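Local atomic coordinates of ULam111 (Flavobacterium sp., PDB entry 5WUT), a protein that probably hydrolyses beta-1,3-glucosidic bonds of laminarin, as a laminarinase of glycoside hydrolase family 16 with a beta-jelly-roll fold. Residues V57-K62 and P223-I228; Q42-T47 and Y67-I72; E11-K16 and H49-G54; E123-E128 and G210-P215. One frame throughout, in Å; residues are numbered along the deposited sequence.

How the interactions relate
Strand 55-63 joins three of the contacts: interaction 1 pairs it with strand 224-234, interaction 2 involves its neighbour strand 66-80, and interaction 3 its neighbour strand 49-52. Interactions 1 and 2 touch directly, through a probable hydrogen bond between Lys61 O and Thr68 N. Interaction 1 is partly buried and rests on antiparallel backbone pairing; interaction 2 is buried, parallel, and adds a tyrosine packed on an arginine. Interaction 3 lies at the surface, with van der Waals contacts and one weak water bridge. Interaction 4, about 26 Å from interaction 3 between centres, is buried and ties a turn to the short helix 210-213 and the loop after it.

Interaction 1 of 4, residues V57-K62 and P223-I228; sequences VITAKK and PQDFSI
The Phe226 ring carries Ile228 CD1 over the centre of one face, 3.9 Å above its plane, while Ile58 CD1 approaches the same ring obliquely. The Ile58 and Phe226 CB atoms lie 4.4 Å apart on the face that Ala60 and Gln224 share. Beneath these side chains the strands run antiparallel. Ile58 and Phe226 form a hydrogen-bonded pair, with Phe226 N to Ile58 O at 2.8 Å, and Ala60 and Gln224 form the next. The face of Val57, Thr59, Asp225 and Ser227 is more polar. Thr59 OG1, anti to the carbonyl carbon (chi1 -62°), donates to Asp225 OD1 at 2.6 Å, reaching it from above the carboxylate plane as the two side chains lie side by side. Val57 CG1 packs on Asp225 CG at 3.7 Å, diagonally between two non-hydrogen-bonded pairs, from Val57-Ser227 to Thr59-Asp225. An alanine in place of Asp225 would probably leave the Thr59 hydroxyl without this acceptor and open a gap beside Val57 CG1. In the jelly roll, Met206 of strand 200-208 and Pro99 of strand 97-105 pack against the Phe226 side, and strands 66-80 and 83-90 continue the pairing beyond strands 55-63 and 224-234.

Interaction 2 of 4, residues Q42-T47 and Y67-I72; sequences QLYTKT and YTSTRI
Tyr44 and Arg71 pack ring on side chain where the short strand 42-44 joins strand 66-80 of the jelly roll in parallel. The tight part is this ring. Arg71 CB sits over its centre, 3.4 Å from the centroid and only 3° off the normal, a CH-pi contact. Gln42 CG lies against the opposite face, offset toward the rim, and Ser69 C meets the edge in plane. Arg71 CG is anti to the backbone N (chi1 177°) and the chain runs on extended, bringing CD to 3.4 Å from Tyr44 CE2; its NE forms a salt bridge with Glu26. An alanine at Tyr44 would probably open a gap between Gln42 CG and Arg71 CB and deprive Asn205 of its hydroxyl partner. Backbone bonds hold the strands together: Leu43 N to Tyr67 O at 2.8 Å, Ser69 N to Leu43 O, and Thr45 N to Ser69 O.

Beyond the Thr45 N to Ser69 O bond the contact is looser and partly water-mediated. Thr45 CG2 touches Thr68 CG2 at 3.8 Å, while Thr45 OG1 accepts from Thr47 N in an ST turn and also bonds Asn48. Here one water accepts from Arg71 N at 2.9 Å and lies 2.8 Å from Thr45 O, to which it probably donates. A second water donates to the same Thr45 O and hydrogen-bonds Thr70 OG1, each at 2.8 Å.

Interaction 3 of 4, residues E11-K16 and H49-G54; sequences EHFNGK and HKMENG
Met51 folds its side chain against the backbone of Phe13, Gly15 and Lys16, in the loop that follows strand 7-11, and its CE methyl lies 3.5 Å from Phe13 CB. The methionine belongs to strand 49-52, which pairs antiparallel with strand 55-63 as a hairpin of the jelly roll. It bends at chi2 (-69°) and chi3 (-48°), and the second bend turns CE back to 3.3 Å from Phe13 O. Nearer its root, Met51 CB approaches Gly15 O at 3.4 Å and CG meets Lys16 O, so three loop carbonyls border it. The Phe13 and Met51 side chains cross at about a right angle, with CE oblique to the ring. On one face of that ring, Glu11 CG stands 3.3 Å above the plane over the centre; Glu11 OE1 accepts from Phe13 N on its anti side, 21° out of the carboxylate plane, and OE2 takes a bond from Trp23. The ring is thus braced by Glu11, at the end of the preceding strand, while Leu56 of strand 55-63 touches both Phe13 and Met51.

At the other end, Gly54 has a positive phi, and Asn14 OD1 approaches its CA to 3.4 Å, where a side chain would be tightly placed. No direct hydrogen bond spans the segments; a water instead accepts from Met51 N at 3.0 Å and donates weakly to Lys16 O at 3.4 Å.

Interaction 4 of 4, residues E123-E128 and G210-P215; sequences EYVGKE and GNFGGP
Lys127 NZ donates to the carbonyls of Phe212 and Gly214, about the short, weakly bonded helix 210-213. The bond to Gly214 O is 2.7 Å long, with NZ tilted 16° from the carbonyl plane; that to Phe212 O is weaker, at 3.2 Å. CG takes the position between the backbone N and the carbonyl carbon (chi1 65°), and beyond it the chain is fully extended, which carries the ammonium group across to the other segment.

Two waters add further links. One, beside the weak NZ bond, accepts from Lys127 NZ at 2.9 Å and donates to Phe212 O; it also lies over one face of the Phe212 ring, offset toward the rim. The other accepts from Lys127 N at 3.0 Å and donates to Gly213 O at 2.8 Å, linking the type I turn of Val125 to Glu128 with the backbone opposite.

The apolar part is small. Val125 CG1 reaches Phe212 CE1 at 3.7 Å, the two side chains crossing at about a right angle, and it comes within 4.0 Å of Gly213 CA. Trp98 of strand 97-105 adjoins both, and its NE1 donates to Glu123 OE1. Glu123 ends the E-x-D-x-x-E motif, whose final glutamate is the acid/base in family 16, so it is probably that residue here.

Across these two segments the lysine meets carbonyl oxygens and water and no carboxylate. Its positive charge is probably stabilised by these carbonyl dipoles, and its side chain ties the turn to backbone carbonyls of the glycine-rich segment.

Interaction 1 of 4, residues V57-K62 and P223-I228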
loop_
_atom_site.group_PDB
_atom_site.type_symbol
_atom_site.label_atom_id
_atom_site.label_comp_id
_atom_site.label_asym_id
_atom_site.label_seq_id
_atom_site.Cartn_x
_atom_site.Cartn_y
_atom_site.Cartn_z
ATOM N N VAL A 57 -2.340 15.178 -20.477
ATOM C CA VAL A 57 -3.372 15.762 -19.631
ATOM C C VAL A 57 -4.721 15.680 -20.326
ATOM O O VAL A 57 -4.938 16.284 -21.372
ATOM C CB VAL A 57 -3.068 17.234 -19.258
ATOM C CG1 VAL A 57 -4.174 17.788 -18.344
ATOM C CG2 VAL A 57 -1.703 17.343 -18.583
ATOM N N ILE A 58 -5.622 14.900 -19.738
ATOM C CA ILE A 58 -6.979 14.783 -20.248
ATOM C C ILE A 58 -7.880 15.676 -19.424
ATOM O O ILE A 58 -7.866 15.601 -18.193
ATOM C CB ILE A 58 -7.480 13.338 -20.177
ATOM C CG1 ILE A 58 -6.622 12.439 -21.082
ATOM C CG2 ILE A 58 -8.977 13.264 -20.536
ATOM C CD1 ILE A 58 -6.874 10.963 -20.899
ATOM N N THR A 59 -8.661 16.528 -20.087
ATOM C CA THR A 59 -9.565 17.410 -19.357
ATOM C C THR A 59 -11.030 17.073 -19.627
ATOM O O THR A 59 -11.462 16.987 -20.785
ATOM C CB THR A 59 -9.318 18.890 -19.711
ATOM O OG1 THR A 59 -7.983 19.250 -19.334
ATOM C CG2 THR A 59 -10.291 19.787 -18.958
ATOM N N ALA A 60 -11.765 16.845 -18.542
ATOM C CA ALA A 60 -13.208 16.642 -18.598
ATOM C C ALA A 60 -13.875 18.010 -18.522
ATOM O O ALA A 60 -13.555 18.797 -17.639
ATOM C CB ALA A 60 -13.667 15.743 -17.450
ATOM N N LYS A 61 -14.753 18.293 -19.483
ATOM C CA LYS A 61 -15.381 19.608 -19.588
ATOM C C LYS A 61 -16.890 19.494 -19.677
ATOM O O LYS A 61 -17.425 18.502 -20.159
ATOM C CB LYS A 61 -14.877 20.360 -20.825
ATOM C CG LYS A 61 -13.368 20.532 -20.928
ATOM C CD LYS A 61 -13.019 21.292 -22.214
ATOM C CE LYS A 61 -11.692 20.837 -22.829
ATOM N NZ LYS A 61 -11.516 21.334 -24.239
ATOM N N LYS A 62 -17.569 20.549 -19.235
ATOM C CA LYS A 62 -18.991 20.681 -19.474
ATOM C C LYS A 62 -19.248 22.000 -20.206
ATOM O O LYS A 62 -18.822 23.058 -19.758
ATOM C CB LYS A 62 -19.765 20.623 -18.163
ATOM C CG LYS A 62 -21.278 20.682 -18.354
ATOM C CD LYS A 62 -21.981 20.944 -17.026
ATOM C CE LYS A 62 -23.489 21.048 -17.202
ATOM N NZ LYS A 62 -23.884 22.439 -17.570
ATOM N N PRO A 223 -13.837 22.394 -15.096
ATOM C CA PRO A 223 -13.119 21.277 -15.727
ATOM C C PRO A 223 -12.227 20.486 -14.764
ATOM O O PRO A 223 -11.775 21.023 -13.763
ATOM C CB PRO A 223 -12.275 21.980 -16.790
ATOM C CG PRO A 223 -11.954 23.296 -16.173
ATOM C CD PRO A 223 -13.198 23.690 -15.392
ATOM N N GLN A 224 -11.985 19.213 -15.078
ATOM C CA GLN A 224 -11.110 18.382 -14.251
ATOM C C GLN A 224 -10.027 17.728 -15.088
ATOM O O GLN A 224 -10.308 17.222 -16.175
ATOM C CB GLN A 224 -11.926 17.308 -13.532
ATOM C CG GLN A 224 -12.656 17.792 -12.281
ATOM C CD GLN A 224 -11.709 18.308 -11.204
ATOM O OE1 GLN A 224 -10.645 17.729 -10.959
ATOM N NE2 GLN A 224 -12.091 19.397 -10.553
ATOM N N ASP A 225 -8.803 17.709 -14.556
ATOM C CA ASP A 225 -7.649 17.145 -15.250
ATOM C C ASP A 225 -7.230 15.784 -14.683
ATOM O O ASP A 225 -7.093 15.618 -13.464
ATOM C CB ASP A 225 -6.438 18.075 -15.155
ATOM C CG ASP A 225 -6.572 19.332 -15.996
ATOM O OD1 ASP A 225 -7.502 19.437 -16.816
ATOM O OD2 ASP A 225 -5.702 20.214 -15.835
ATOM N N PHE A 226 -7.010 14.843 -15.594
ATOM C CA PHE A 226 -6.432 13.522 -15.330
ATOM C C PHE A 226 -5.085 13.518 -16.030
ATOM O O PHE A 226 -5.037 13.605 -17.259
ATOM C CB PHE A 226 -7.368 12.446 -15.876
ATOM C CG PHE A 226 -6.891 11.015 -15.723
ATOM C CD1 PHE A 226 -6.047 10.613 -14.695
ATOM C CD2 PHE A 226 -7.362 10.053 -16.606
ATOM C CE1 PHE A 226 -5.671 9.259 -14.578
ATOM C CE2 PHE A 226 -6.982 8.715 -16.507
ATOM C CZ PHE A 226 -6.134 8.322 -15.486
ATOM N N SER A 227 -3.994 13.453 -15.262
ATOM C CA SER A 227 -2.648 13.595 -15.830
ATOM C C SER A 227 -1.871 12.295 -15.743
ATOM O O SER A 227 -1.758 11.717 -14.663
ATOM C CB SER A 227 -1.860 14.694 -15.110
ATOM O OG SER A 227 -2.549 15.937 -15.185
ATOM N N ILE A 228 -1.309 11.860 -16.863
ATOM C CA ILE A 228 -0.536 10.617 -16.870
ATOM C C ILE A 228 0.895 10.919 -17.317
ATOM O O ILE A 228 1.108 11.475 -18.384
ATOM C CB ILE A 228 -1.182 9.558 -17.779
ATOM C CG1 ILE A 228 -2.669 9.349 -17.414
ATOM C CG2 ILE A 228 -0.395 8.238 -17.703
ATOM C CD1 ILE A 228 -3.654 10.224 -18.181
#

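Interaction 2 of 4, residues Q42-T47 and Y67-I72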
loop_
_atom_site.group_PDB
_atom_site.type_symbol
_atom_site.label_atom_id
_atom_site.label_comp_id
_atom_site.label_asym_id
_atom_site.label_seq_id
_atom_site.Cartn_x
_atom_site.Cartn_y
_atom_site.Cartn_z
ATOM N N GLN A 42 -20.429 11.551 -21.287
ATOM C CA GLN A 42 -19.485 12.242 -22.168
ATOM C C GLN A 42 -19.482 11.780 -23.616
ATOM O O GLN A 42 -19.746 10.616 -23.921
ATOM C CB GLN A 42 -18.059 12.114 -21.610
ATOM C CG GLN A 42 -17.387 10.766 -21.897
ATOM C CD GLN A 42 -17.979 9.619 -21.106
ATOM O OE1 GLN A 42 -18.518 9.822 -20.018
ATOM N NE2 GLN A 42 -17.872 8.405 -21.642
ATOM N N LEU A 43 -19.193 12.732 -24.504
ATOM C CA LEU A 43 -18.710 12.409 -25.833
ATOM C C LEU A 43 -17.201 12.452 -25.769
ATOM O O LEU A 43 -16.620 13.389 -25.216
ATOM C CB LEU A 43 -19.205 13.389 -26.897
ATOM C CG LEU A 43 -20.698 13.517 -27.127
ATOM C CD1 LEU A 43 -20.922 14.411 -28.343
ATOM C CD2 LEU A 43 -21.305 12.153 -27.336
ATOM N N TYR A 44 -16.563 11.434 -26.322
ATOM C CA TYR A 44 -15.115 11.426 -26.372
ATOM C C TYR A 44 -14.657 12.141 -27.641
ATOM O O TYR A 44 -15.278 11.998 -28.703
ATOM C CB TYR A 44 -14.596 10.002 -26.312
ATOM C CG TYR A 44 -14.669 9.368 -24.941
ATOM C CD1 TYR A 44 -14.091 9.985 -23.847
ATOM C CD2 TYR A 44 -15.285 8.139 -24.756
ATOM C CE1 TYR A 44 -14.122 9.398 -22.595
ATOM C CE2 TYR A 44 -15.324 7.546 -23.502
ATOM C CZ TYR A 44 -14.737 8.181 -22.435
ATOM O OH TYR A 44 -14.762 7.596 -21.182
ATOM N N THR A 45 -13.594 12.931 -27.514
ATOM C CA THR A 45 -13.135 13.782 -28.608
ATOM C C THR A 45 -11.639 13.667 -28.820
ATOM O O THR A 45 -10.955 12.991 -28.051
ATOM C CB THR A 45 -13.429 15.256 -28.340
ATOM O OG1 THR A 45 -12.487 15.750 -27.387
ATOM C CG2 THR A 45 -14.858 15.461 -27.824
ATOM N N LYS A 46 -11.133 14.370 -29.833
ATOM C CA LYS A 46 -9.688 14.501 -30.049
ATOM C C LYS A 46 -9.214 15.872 -29.589
ATOM O O LYS A 46 -8.049 16.253 -29.790
ATOM C CB LYS A 46 -9.320 14.305 -31.529
ATOM C CG LYS A 46 -9.566 12.919 -32.078
ATOM C CD LYS A 46 -8.924 12.769 -33.451
ATOM C CE LYS A 46 -9.804 13.288 -34.567
ATOM N NZ LYS A 46 -9.201 12.903 -35.876
ATOM N N THR A 47 -10.121 16.620 -28.975
ATOM C CA THR A 47 -9.833 17.996 -28.584
ATOM C C THR A 47 -9.940 18.240 -27.077
ATOM O O THR A 47 -10.029 19.387 -26.626
ATOM C CB THR A 47 -10.773 18.973 -29.328
ATOM O OG1 THR A 47 -12.125 18.525 -29.185
ATOM C CG2 THR A 47 -10.424 19.015 -30.806
ATOM N N TYR A 67 -21.077 17.115 -22.240
ATOM C CA TYR A 67 -19.869 16.725 -21.532
ATOM C C TYR A 67 -18.882 16.117 -22.510
ATOM O O TYR A 67 -19.286 15.338 -23.363
ATOM C CB TYR A 67 -20.196 15.710 -20.442
ATOM C CG TYR A 67 -21.110 16.223 -19.358
ATOM C CD1 TYR A 67 -22.489 16.128 -19.489
ATOM C CD2 TYR A 67 -20.591 16.790 -18.195
ATOM C CE1 TYR A 67 -23.329 16.591 -18.502
ATOM C CE2 TYR A 67 -21.433 17.255 -17.182
ATOM C CZ TYR A 67 -22.803 17.150 -17.351
ATOM O OH TYR A 67 -23.647 17.595 -16.358
ATOM N N THR A 68 -17.596 16.436 -22.358
ATOM C CA THR A 68 -16.567 15.886 -23.240
ATOM C C THR A 68 -15.320 15.434 -22.479
ATOM O O THR A 68 -14.988 15.964 -21.423
ATOM C CB THR A 68 -16.137 16.900 -24.323
ATOM O OG1 THR A 68 -15.821 18.157 -23.714
ATOM C CG2 THR A 68 -17.265 17.093 -25.369
ATOM N N SER A 69 -14.627 14.463 -23.056
ATOM C CA SER A 69 -13.426 13.930 -22.432
ATOM C C SER A 69 -12.633 13.178 -23.489
ATOM O O SER A 69 -12.904 13.333 -24.684
ATOM C CB SER A 69 -13.792 13.035 -21.241
ATOM O OG SER A 69 -12.640 12.748 -20.440
ATOM N N THR A 70 -11.661 12.376 -23.045
ATOM C CA THR A 70 -10.759 11.633 -23.930
ATOM C C THR A 70 -10.739 10.161 -23.570
ATOM O O THR A 70 -10.772 9.806 -22.376
ATOM C CB THR A 70 -9.307 12.165 -23.842
ATOM O OG1 THR A 70 -9.305 13.587 -24.000
ATOM C CG2 THR A 70 -8.384 11.513 -24.900
ATOM N N ARG A 71 -10.682 9.315 -24.594
ATOM C CA ARG A 71 -10.485 7.878 -24.437
ATOM C C ARG A 71 -9.550 7.393 -25.540
ATOM O O ARG A 71 -9.870 7.504 -26.728
ATOM C CB ARG A 71 -11.828 7.144 -24.501
ATOM C CG ARG A 71 -11.718 5.614 -24.425
ATOM C CD ARG A 71 -13.099 5.015 -24.196
ATOM N NE ARG A 71 -13.103 3.572 -24.408
ATOM C CZ ARG A 71 -13.885 2.726 -23.738
ATOM N NH1 ARG A 71 -14.714 3.181 -22.810
ATOM N NH2 ARG A 71 -13.835 1.429 -23.997
ATOM N N ILE A 72 -8.395 6.863 -25.148
ATOM C CA ILE A 72 -7.402 6.414 -26.116
ATOM C C ILE A 72 -6.981 4.990 -25.796
ATOM O O ILE A 72 -7.018 4.577 -24.636
ATOM C CB ILE A 72 -6.174 7.343 -26.138
ATOM C CG1 ILE A 72 -5.582 7.539 -24.735
ATOM C CG2 ILE A 72 -6.556 8.711 -26.711
ATOM C CD1 ILE A 72 -4.207 8.223 -24.779
HETATM O O HOH W 1 -15.946 5.201 -20.955
HETATM O O HOH W 2 -11.012 10.348 -27.267
HETATM O O HOH W 3 -9.125 14.495 -26.591
#

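Interaction 3 of 4, residues E11-K16 and H49-G54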
loop_
_atom_site.group_PDB
_atom_site.type_symbol
_atom_site.label_atom_id
_atom_site.label_comp_id
_atom_site.label_asym_id
_atom_site.label_seq_id
_atom_site.Cartn_x
_atom_site.Cartn_y
_atom_site.Cartn_z
ATOM N N GLU A 11 5.904 4.602 -22.801
ATOM C CA GLU A 11 5.298 5.834 -23.279
ATOM C C GLU A 11 5.625 6.941 -22.278
ATOM O O GLU A 11 5.111 6.942 -21.146
ATOM C CB GLU A 11 3.783 5.676 -23.427
ATOM C CG GLU A 11 3.063 6.974 -23.705
ATOM C CD GLU A 11 3.504 7.625 -25.013
ATOM O OE1 GLU A 11 4.415 8.482 -24.967
ATOM O OE2 GLU A 11 2.933 7.276 -26.072
ATOM N N HIS A 12 6.489 7.872 -22.683
ATOM C CA HIS A 12 6.934 8.978 -21.830
ATOM C C HIS A 12 6.005 10.190 -21.908
ATOM O O HIS A 12 6.129 11.117 -21.113
ATOM C CB HIS A 12 8.347 9.450 -22.216
ATOM C CG HIS A 12 9.418 8.403 -22.117
ATOM N ND1 HIS A 12 9.635 7.452 -23.093
ATOM C CD2 HIS A 12 10.381 8.207 -21.185
ATOM C CE1 HIS A 12 10.663 6.693 -22.749
ATOM N NE2 HIS A 12 11.135 7.133 -21.595
ATOM N N PHE A 13 5.132 10.193 -22.914
ATOM C CA PHE A 13 4.264 11.339 -23.224
ATOM C C PHE A 13 5.060 12.644 -23.341
ATOM O O PHE A 13 4.618 13.708 -22.887
ATOM C CB PHE A 13 3.142 11.476 -22.178
ATOM C CG PHE A 13 2.116 10.374 -22.245
ATOM C CD1 PHE A 13 1.402 10.132 -23.414
ATOM C CD2 PHE A 13 1.878 9.561 -21.135
ATOM C CE1 PHE A 13 0.460 9.113 -23.485
ATOM C CE2 PHE A 13 0.933 8.542 -21.193
ATOM C CZ PHE A 13 0.227 8.309 -22.366
ATOM N N ASN A 14 6.226 12.558 -23.975
ATOM C CA ASN A 14 7.120 13.707 -24.097
ATOM C C ASN A 14 6.993 14.433 -25.430
ATOM O O ASN A 14 7.605 15.483 -25.622
ATOM C CB ASN A 14 8.579 13.275 -23.908
ATOM C CG ASN A 14 8.986 13.202 -22.452
ATOM O OD1 ASN A 14 8.419 13.883 -21.594
ATOM N ND2 ASN A 14 9.987 12.364 -22.161
ATOM N N GLY A 15 6.218 13.879 -26.355
ATOM C CA GLY A 15 6.046 14.499 -27.657
ATOM C C GLY A 15 5.219 15.780 -27.623
ATOM O O GLY A 15 4.653 16.129 -26.586
ATOM N N LYS A 16 5.132 16.489 -28.751
ATOM C CA LYS A 16 4.230 17.634 -28.818
ATOM C C LYS A 16 2.798 17.180 -29.022
ATOM O O LYS A 16 1.862 17.918 -28.735
ATOM C CB LYS A 16 4.587 18.602 -29.950
ATOM C CG LYS A 16 6.009 19.107 -30.009
ATOM C CD LYS A 16 5.983 20.493 -30.658
ATOM C CE LYS A 16 7.329 20.900 -31.217
ATOM N NZ LYS A 16 8.158 19.734 -31.602
ATOM N N HIS A 49 -7.580 16.748 -24.881
ATOM C CA HIS A 49 -6.300 16.411 -24.259
ATOM C C HIS A 49 -5.190 17.328 -24.749
ATOM O O HIS A 49 -5.303 17.961 -25.802
ATOM C CB HIS A 49 -5.920 14.981 -24.579
ATOM C CG HIS A 49 -5.492 14.827 -25.995
ATOM N ND1 HIS A 49 -6.390 14.823 -27.036
ATOM C CD2 HIS A 49 -4.259 14.748 -26.549
ATOM C CE1 HIS A 49 -5.731 14.728 -28.179
ATOM N NE2 HIS A 49 -4.438 14.675 -27.911
ATOM N N LYS A 50 -4.108 17.375 -23.986
ATOM C CA LYS A 50 -2.909 18.100 -24.393
ATOM C C LYS A 50 -1.671 17.412 -23.833
ATOM O O LYS A 50 -1.747 16.669 -22.851
ATOM C CB LYS A 50 -2.953 19.545 -23.910
ATOM C CG LYS A 50 -2.836 19.674 -22.410
ATOM C CD LYS A 50 -2.986 21.113 -21.940
ATOM C CE LYS A 50 -3.630 21.160 -20.558
ATOM N NZ LYS A 50 -3.426 22.469 -19.887
ATOM N N MET A 51 -0.538 17.638 -24.487
ATOM C CA MET A 51 0.750 17.189 -23.975
ATOM C C MET A 51 1.424 18.378 -23.319
ATOM O O MET A 51 1.724 19.372 -23.978
ATOM C CB MET A 51 1.625 16.611 -25.088
ATOM C CG MET A 51 0.851 15.756 -26.071
ATOM S SD MET A 51 0.290 14.214 -25.327
ATOM C CE MET A 51 1.794 13.676 -24.556
ATOM N N GLU A 52 1.621 18.292 -22.011
ATOM C CA GLU A 52 2.111 19.416 -21.223
ATOM C C GLU A 52 3.096 18.979 -20.147
ATOM O O GLU A 52 2.748 18.175 -19.293
ATOM C CB GLU A 52 0.934 20.149 -20.583
ATOM C CG GLU A 52 1.311 21.371 -19.774
ATOM C CD GLU A 52 0.100 22.012 -19.136
ATOM O OE1 GLU A 52 -0.465 21.413 -18.195
ATOM O OE2 GLU A 52 -0.297 23.108 -19.582
ATOM N N ASN A 53 4.318 19.500 -20.203
ATOM C CA ASN A 53 5.303 19.275 -19.146
ATOM C C ASN A 53 5.600 17.785 -18.952
ATOM O O ASN A 53 5.777 17.318 -17.822
ATOM C CB ASN A 53 4.816 19.901 -17.833
ATOM C CG ASN A 53 5.909 20.000 -16.781
ATOM O OD1 ASN A 53 7.079 20.212 -17.102
ATOM N ND2 ASN A 53 5.529 19.844 -15.514
ATOM N N GLY A 54 5.628 17.045 -20.059
ATOM C CA GLY A 54 5.921 15.622 -20.037
ATOM C C GLY A 54 4.771 14.753 -19.555
ATOM O O GLY A 54 4.962 13.587 -19.222
HETATM O O HOH W 4 -0.655 19.269 -26.972
#

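Interaction 4 of 4, residues E123-E128 and G210-P215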
loop_
_atom_site.group_PDB
_atom_site.type_symbol
_atom_site.label_atom_id
_atom_site.label_comp_id
_atom_site.label_asym_id
_atom_site.label_seq_id
_atom_site.Cartn_x
_atom_site.Cartn_y
_atom_site.Cartn_z
ATOM N N GLU A 123 -8.250 2.677 -11.120
ATOM C CA GLU A 123 -9.693 2.924 -11.132
ATOM C C GLU A 123 -10.055 3.763 -9.925
ATOM O O GLU A 123 -9.768 3.385 -8.785
ATOM C CB GLU A 123 -10.493 1.633 -11.090
ATOM C CG GLU A 123 -10.190 0.663 -12.188
ATOM C CD GLU A 123 -10.785 1.070 -13.519
ATOM O OE1 GLU A 123 -11.713 1.914 -13.549
ATOM O OE2 GLU A 123 -10.315 0.528 -14.544
ATOM N N TYR A 124 -10.700 4.893 -10.172
ATOM C CA TYR A 124 -11.077 5.822 -9.115
ATOM C C TYR A 124 -12.393 6.446 -9.494
ATOM O O TYR A 124 -12.586 6.800 -10.653
ATOM C CB TYR A 124 -10.002 6.889 -8.938
ATOM C CG TYR A 124 -10.315 8.033 -8.005
ATOM C CD1 TYR A 124 -10.708 9.265 -8.512
ATOM C CD2 TYR A 124 -10.151 7.910 -6.623
ATOM C CE1 TYR A 124 -10.967 10.338 -7.660
ATOM C CE2 TYR A 124 -10.398 8.968 -5.776
ATOM C CZ TYR A 124 -10.808 10.181 -6.303
ATOM O OH TYR A 124 -11.058 11.236 -5.464
ATOM N N VAL A 125 -13.317 6.537 -8.547
ATOM C CA VAL A 125 -14.531 7.301 -8.809
ATOM C C VAL A 125 -14.570 8.424 -7.803
ATOM O O VAL A 125 -14.491 8.194 -6.595
ATOM C CB VAL A 125 -15.809 6.434 -8.765
ATOM C CG1 VAL A 125 -15.829 5.493 -9.952
ATOM C CG2 VAL A 125 -15.920 5.648 -7.460
ATOM N N GLY A 126 -14.658 9.650 -8.302
ATOM C CA GLY A 126 -14.576 10.817 -7.448
ATOM C C GLY A 126 -15.671 10.900 -6.392
ATOM O O GLY A 126 -15.531 11.629 -5.401
ATOM N N LYS A 127 -16.770 10.180 -6.613
ATOM C CA LYS A 127 -17.846 10.122 -5.625
ATOM C C LYS A 127 -17.450 9.347 -4.370
ATOM O O LYS A 127 -18.136 9.422 -3.349
ATOM C CB LYS A 127 -19.108 9.506 -6.226
ATOM C CG LYS A 127 -18.956 8.051 -6.630
ATOM C CD LYS A 127 -20.277 7.442 -7.033
ATOM C CE LYS A 127 -20.122 5.985 -7.404
ATOM N NZ LYS A 127 -21.418 5.348 -7.820
ATOM N N GLU A 128 -16.348 8.603 -4.458
ATOM C CA GLU A 128 -15.803 7.873 -3.311
ATOM C C GLU A 128 -14.343 8.240 -3.100
ATOM O O GLU A 128 -13.440 7.500 -3.512
ATOM C CB GLU A 128 -15.918 6.363 -3.502
ATOM C CG GLU A 128 -17.330 5.808 -3.549
ATOM C CD GLU A 128 -17.328 4.287 -3.589
ATOM O OE1 GLU A 128 -16.500 3.682 -2.864
ATOM O OE2 GLU A 128 -18.140 3.705 -4.347
ATOM N N GLY A 210 -22.919 8.055 -15.241
ATOM C CA GLY A 210 -23.177 6.684 -15.632
ATOM C C GLY A 210 -23.363 5.687 -14.504
ATOM O O GLY A 210 -23.361 6.042 -13.318
ATOM N N ASN A 211 -23.488 4.423 -14.895
ATOM C CA ASN A 211 -23.839 3.351 -13.983
ATOM C C ASN A 211 -22.765 3.104 -12.926
ATOM O O ASN A 211 -23.073 2.711 -11.801
ATOM C CB ASN A 211 -24.065 2.073 -14.811
ATOM C CG ASN A 211 -24.262 0.826 -13.957
ATOM O OD1 ASN A 211 -25.079 0.817 -13.048
ATOM N ND2 ASN A 211 -23.533 -0.240 -14.282
ATOM N N PHE A 212 -21.515 3.408 -13.242
ATOM C CA PHE A 212 -20.456 3.167 -12.272
ATOM C C PHE A 212 -19.896 4.458 -11.680
ATOM O O PHE A 212 -19.714 4.575 -10.465
ATOM C CB PHE A 212 -19.341 2.325 -12.902
ATOM C CG PHE A 212 -18.342 1.814 -11.903
ATOM C CD1 PHE A 212 -17.107 2.430 -11.751
ATOM C CD2 PHE A 212 -18.648 0.725 -11.102
ATOM C CE1 PHE A 212 -16.190 1.963 -10.820
ATOM C CE2 PHE A 212 -17.735 0.251 -10.165
ATOM C CZ PHE A 212 -16.506 0.872 -10.025
ATOM N N GLY A 213 -19.620 5.438 -12.531
ATOM C CA GLY A 213 -19.060 6.686 -12.057
ATOM C C GLY A 213 -20.084 7.588 -11.408
ATOM O O GLY A 213 -19.739 8.461 -10.613
ATOM N N GLY A 214 -21.352 7.365 -11.731
ATOM C CA GLY A 214 -22.409 8.188 -11.176
ATOM C C GLY A 214 -23.442 7.371 -10.428
ATOM O O GLY A 214 -23.093 6.461 -9.678
ATOM N N PRO A 215 -24.729 7.650 -10.684
ATOM C CA PRO A 215 -25.187 8.527 -11.776
ATOM C C PRO A 215 -25.119 10.025 -11.487
ATOM O O PRO A 215 -25.177 10.820 -12.430
ATOM C CB PRO A 215 -26.648 8.111 -11.952
ATOM C CG PRO A 215 -27.059 7.657 -10.587
ATOM C CD PRO A 215 -25.845 6.938 -10.038
HETATM O O HOH W 5 -17.538 9.640 -9.419
HETATM O O HOH W 6 -20.042 2.805 -8.399
#